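Local coordinates for 35 kDa hemin binding protein (Porphyromonas gingivalis, PDB 5Y1A) that is a hemin-binding cargo protein of the type IX secretion system with a thioredoxin domain and an immunoglobulin-like beta-sandwich domain, and probably takes part in thiol redox chemistry, at residues V184-M189 with D238-K243; M306-A311 with Y326-T331. All blocks are in the same frame, centred on the assembly; numbering follows the deposited sequence.

Contact 1: V184-M189 with D238-K243; sequences VLKNNM and DGFEIK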
# COMPACT_ATOMS: atom_id res chain seq x y z
N VAL A 184 -1.57 -0.98 0.42
CA VAL A 184 -1.05 0.36 0.16
C VAL A 184 -0.12 0.71 1.34
O VAL A 184 -0.53 0.68 2.50
CB VAL A 184 -2.16 1.41 0.01
CG1 VAL A 184 -1.51 2.77 -0.39
CG2 VAL A 184 -3.19 0.97 -1.07
N LEU A 185 1.13 1.04 1.01
CA LEU A 185 2.22 1.27 1.97
C LEU A 185 2.57 2.74 1.93
O LEU A 185 2.69 3.30 0.86
CB LEU A 185 3.46 0.42 1.59
CG LEU A 185 3.18 -1.09 1.53
CD1 LEU A 185 4.42 -1.85 1.03
CD2 LEU A 185 2.75 -1.59 2.91
N LYS A 186 2.73 3.35 3.10
CA LYS A 186 3.05 4.78 3.22
C LYS A 186 4.47 4.95 3.77
O LYS A 186 4.79 4.39 4.83
CB LYS A 186 2.04 5.47 4.13
CG LYS A 186 2.22 7.00 4.26
CD LYS A 186 1.87 7.71 2.95
CE LYS A 186 2.14 9.22 2.99
NZ LYS A 186 3.57 9.55 2.82
N ASN A 187 5.30 5.69 3.03
CA ASN A 187 6.69 6.00 3.44
C ASN A 187 6.79 7.42 3.95
O ASN A 187 5.86 8.22 3.73
CB ASN A 187 7.65 5.79 2.28
CG ASN A 187 7.57 4.38 1.74
OD1 ASN A 187 7.59 3.40 2.51
ND2 ASN A 187 7.48 4.25 0.41
N ASN A 188 7.92 7.73 4.60
CA ASN A 188 8.13 9.06 5.20
C ASN A 188 6.91 9.58 5.93
O ASN A 188 6.45 10.72 5.72
CB ASN A 188 8.57 10.06 4.13
CG ASN A 188 9.90 9.70 3.53
OD1 ASN A 188 10.80 9.23 4.22
ND2 ASN A 188 10.04 9.92 2.22
N MET A 189 6.39 8.74 6.81
CA MET A 189 5.12 9.00 7.43
C MET A 189 5.30 9.55 8.83
O MET A 189 5.95 8.94 9.66
CB MET A 189 4.29 7.70 7.50
CG MET A 189 2.95 7.87 8.20
SD MET A 189 2.04 6.26 8.39
CE MET A 189 0.55 6.87 9.13
N ASP A 238 -7.45 6.06 1.76
CA ASP A 238 -8.15 6.17 3.05
C ASP A 238 -7.59 7.32 3.91
O ASP A 238 -7.06 7.08 5.00
CB ASP A 238 -8.02 4.85 3.81
CG ASP A 238 -9.07 3.79 3.41
OD1 ASP A 238 -10.01 4.11 2.63
OD2 ASP A 238 -8.96 2.64 3.93
N GLY A 239 -7.68 8.56 3.45
CA GLY A 239 -7.37 9.68 4.33
C GLY A 239 -5.91 9.89 4.63
O GLY A 239 -5.52 10.28 5.74
N PHE A 240 -5.07 9.58 3.65
CA PHE A 240 -3.68 9.95 3.72
C PHE A 240 -3.26 10.42 2.35
O PHE A 240 -3.94 10.13 1.34
CB PHE A 240 -2.79 8.77 4.20
CG PHE A 240 -2.96 7.50 3.41
CD1 PHE A 240 -2.10 7.18 2.37
CD2 PHE A 240 -3.97 6.59 3.75
CE1 PHE A 240 -2.25 5.96 1.66
CE2 PHE A 240 -4.10 5.38 3.07
CZ PHE A 240 -3.27 5.08 2.02
N GLU A 241 -2.13 11.12 2.32
CA GLU A 241 -1.66 11.72 1.08
C GLU A 241 -1.01 10.70 0.19
O GLU A 241 -0.39 9.76 0.69
CB GLU A 241 -0.67 12.84 1.39
CG GLU A 241 -1.30 14.03 2.15
CD GLU A 241 -0.40 15.25 2.20
OE1 GLU A 241 -0.89 16.35 1.84
OE2 GLU A 241 0.79 15.11 2.61
N ILE A 242 -1.08 10.91 -1.13
CA ILE A 242 -0.48 9.96 -2.07
C ILE A 242 1.06 10.01 -2.12
O ILE A 242 1.71 9.03 -2.49
CB ILE A 242 -1.04 10.15 -3.51
CG1 ILE A 242 -0.66 8.96 -4.39
CG2 ILE A 242 -0.60 11.51 -4.12
CD1 ILE A 242 -1.55 8.80 -5.63
N LYS A 243 1.64 11.15 -1.77
CA LYS A 243 3.09 11.31 -1.82
C LYS A 243 3.76 10.18 -1.01
O LYS A 243 3.32 9.84 0.09
CB LYS A 243 3.49 12.69 -1.29
CG LYS A 243 4.98 13.02 -1.30
CD LYS A 243 5.19 14.36 -0.59
CE LYS A 243 6.57 14.48 0.01
NZ LYS A 243 6.60 15.61 1.01
O HOH W 1 2.64 12.66 3.33
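The ammonium nitrogen of K186 is gripped by two main-chain carbonyls and, weakly, by a water. The site lies at the end of strand 179-186 in an antiparallel sheet of what is probably the immunoglobulin-like beta-sandwich domain, where the loop leading into the adjacent strand 245-252 folds over it. K186 NZ donates to K243 O at 2.8 Å, meeting the carbonyl at 152° from somewhat above its plane. K186 NZ also donates to N187 O at 2.8 Å, here almost along the C=O axis (167°). The water accepts weakly from NZ and donates to E241 OE2, so lysine and glutamate are linked through solvent. Their charged atoms, NZ of K186 and OE2 of E241, stay 6.2 Å apart, and any electrostatic attraction probably comes on top of the carbonyl grip.

K186 reaches this position with CG anti to the backbone N and bends at its second and fourth torsions, which curl the tail back toward its own strand end. K186 CE lies 3.5 Å from E241 O, and K186 CD reaches F240 CD1 at 4.0 Å. Just past the strand, N188 and M189 both face H204 in a G1 beta bulge, while N187 is tied through its side chain to H206 and D246.

L185 turns to the opposite side, against V208 and L248, whereas V184 and K186 point to the loop. The apolar half of the contact belongs to V184 and F240, with F240 also packed on L209 and T245. The phenyl CG takes the crowded position between backbone N and carbonyl carbon (chi1 54°). V184 CG1, anti to its own backbone N, meets the rim of that ring near its plane, 3.8 Å from F240 CZ.

Contact 2: M306-A311 with Y326-T331; sequences MEVFNA and YVVRIT
Two neighbouring strands of the C-terminal antiparallel sheet, 305-309 and 324-332, pair here, with strand 315-316 flanking the first and strand 335-343 the second. Four main-chain bonds join them in two hydrogen-bonded pairs: E307 with R329, and F309 with V327. In the first, E307 N donates to R329 O at 2.9 Å and R329 N returns to E307 O at 2.8 Å.

Their side chains lie side by side on one face. The E307 OE1 to R329 NH2 salt bridge is long at 3.4 Å and its hydrogen bond weak, with OE1 at the edge of the guanidinium and the two charged planes turned 54° apart. A bend at the third torsion of R329 brings its head up to F309, whose CZ sits over one guanidinium face, 3.5 Å from R329 NH2. Ring and guanidinium stand at 71°, so the phenyl presents its edge to the cation. F309 CG is anti to its carbonyl carbon, and the ring edge also meets V327 O.

M306, V308, V328 and I330 occupy the other face, in the non-hydrogen-bonded pairs, where I297 and V299 pack against them. M306 CG touches V328 CG1 at 3.8 Å, and V308 CG1 meets Y326 CD1 at 3.9 Å, while the hydroxyl of Y326 is bonded to V322 O. A largely apolar face packed on I297 and V299, and a mixed, partly exposed face carrying the E307-R329 pair with F309 and V327, are consistent with the beta-sandwich C-terminal domain of type IX secretion cargo proteins.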
# COMPACT_ATOMS: atom_id res chain seq x y z
N MET A 306 -17.60 29.80 -2.83
CA MET A 306 -16.71 29.08 -3.74
C MET A 306 -15.35 28.90 -3.07
O MET A 306 -14.76 29.86 -2.60
CB MET A 306 -16.56 29.84 -5.06
CG MET A 306 -15.42 29.35 -5.96
SD MET A 306 -15.33 30.19 -7.55
CE MET A 306 -14.81 31.82 -7.02
N GLU A 307 -14.87 27.65 -3.02
CA GLU A 307 -13.54 27.34 -2.49
C GLU A 307 -12.75 26.50 -3.50
O GLU A 307 -13.31 25.61 -4.15
CB GLU A 307 -13.66 26.60 -1.17
CG GLU A 307 -14.01 27.50 0.02
CD GLU A 307 -14.49 26.71 1.22
OE1 GLU A 307 -15.53 26.03 1.11
OE2 GLU A 307 -13.83 26.78 2.28
N VAL A 308 -11.45 26.81 -3.64
CA VAL A 308 -10.58 26.11 -4.58
C VAL A 308 -9.57 25.28 -3.79
O VAL A 308 -8.92 25.78 -2.87
CB VAL A 308 -9.82 27.09 -5.54
CG1 VAL A 308 -8.89 26.32 -6.47
CG2 VAL A 308 -10.81 27.94 -6.35
N PHE A 309 -9.46 24.00 -4.15
CA PHE A 309 -8.49 23.11 -3.54
C PHE A 309 -7.52 22.65 -4.60
O PHE A 309 -7.92 22.41 -5.75
CB PHE A 309 -9.21 21.88 -2.95
CG PHE A 309 -10.18 22.22 -1.87
CD1 PHE A 309 -9.77 22.22 -0.53
CD2 PHE A 309 -11.48 22.61 -2.18
CE1 PHE A 309 -10.66 22.58 0.49
CE2 PHE A 309 -12.36 22.98 -1.17
CZ PHE A 309 -11.95 22.96 0.16
N ASN A 310 -6.26 22.50 -4.24
CA ASN A 310 -5.30 21.97 -5.19
C ASN A 310 -5.40 20.44 -5.23
O ASN A 310 -6.29 19.85 -4.57
CB ASN A 310 -3.86 22.45 -4.89
CG ASN A 310 -3.37 22.02 -3.51
OD1 ASN A 310 -3.86 21.05 -2.93
ND2 ASN A 310 -2.40 22.78 -2.96
N ALA A 311 -4.49 19.80 -5.97
CA ALA A 311 -4.57 18.35 -6.18
C ALA A 311 -4.23 17.52 -4.94
O ALA A 311 -4.51 16.32 -4.90
CB ALA A 311 -3.72 17.94 -7.34
N TYR A 326 -7.38 21.15 -10.19
CA TYR A 326 -7.97 21.73 -8.98
C TYR A 326 -9.40 21.23 -8.78
O TYR A 326 -10.09 20.92 -9.74
CB TYR A 326 -7.99 23.26 -9.08
CG TYR A 326 -6.60 23.84 -9.21
CD1 TYR A 326 -5.91 24.34 -8.09
CD2 TYR A 326 -5.95 23.88 -10.44
CE1 TYR A 326 -4.62 24.87 -8.21
CE2 TYR A 326 -4.64 24.39 -10.57
CZ TYR A 326 -4.00 24.89 -9.44
OH TYR A 326 -2.72 25.40 -9.55
N VAL A 327 -9.81 21.15 -7.52
CA VAL A 327 -11.21 20.86 -7.19
C VAL A 327 -11.87 22.14 -6.69
O VAL A 327 -11.38 22.77 -5.74
CB VAL A 327 -11.32 19.76 -6.12
CG1 VAL A 327 -12.79 19.50 -5.74
CG2 VAL A 327 -10.69 18.48 -6.62
N VAL A 328 -12.95 22.55 -7.34
CA VAL A 328 -13.68 23.72 -6.89
C VAL A 328 -14.92 23.21 -6.19
O VAL A 328 -15.71 22.48 -6.77
CB VAL A 328 -14.11 24.63 -8.05
CG1 VAL A 328 -14.77 25.89 -7.50
CG2 VAL A 328 -12.89 24.98 -8.93
N ARG A 329 -15.08 23.61 -4.93
CA ARG A 329 -16.27 23.26 -4.17
C ARG A 329 -17.16 24.51 -4.20
O ARG A 329 -16.80 25.54 -3.62
CB ARG A 329 -15.88 22.85 -2.76
CG ARG A 329 -17.04 22.54 -1.81
CD ARG A 329 -16.54 21.75 -0.60
NE ARG A 329 -15.91 22.60 0.42
CZ ARG A 329 -15.23 22.13 1.47
NH1 ARG A 329 -15.07 20.82 1.63
NH2 ARG A 329 -14.69 22.97 2.35
N ILE A 330 -18.29 24.43 -4.91
CA ILE A 330 -19.21 25.56 -5.01
C ILE A 330 -20.57 25.22 -4.42
O ILE A 330 -21.22 24.26 -4.86
CB ILE A 330 -19.47 26.03 -6.46
CG1 ILE A 330 -18.31 25.71 -7.39
CG2 ILE A 330 -19.81 27.52 -6.48
CD1 ILE A 330 -18.57 26.11 -8.82
N THR A 331 -21.00 26.01 -3.44
CA THR A 331 -22.31 25.86 -2.83
C THR A 331 -23.24 26.84 -3.55
O THR A 331 -23.02 28.05 -3.54
CB THR A 331 -22.27 26.12 -1.32
OG1 THR A 331 -21.27 25.28 -0.73
CG2 THR A 331 -23.62 25.79 -0.68

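Overall arrangement
The contacts follow one another along the chain and belong to separate sheets: contact 1 to the sheet built on strands 179-186 and 245-252, contact 2 to the C-terminal one. Their centres are 22 Å apart, and the nearest atoms, about 6 Å apart, do not touch. Contact 1 is a surface contact between a strand end and a loop, joined by one lysine bond to a loop carbonyl and by an apolar contact at an aromatic edge. Contact 2, partly buried and far from the centre of the chain, is strand pairing: four main-chain bonds join the strands, and the contact as a whole buries more than twice the area of contact 1; its long salt bridge is an addition to that ladder.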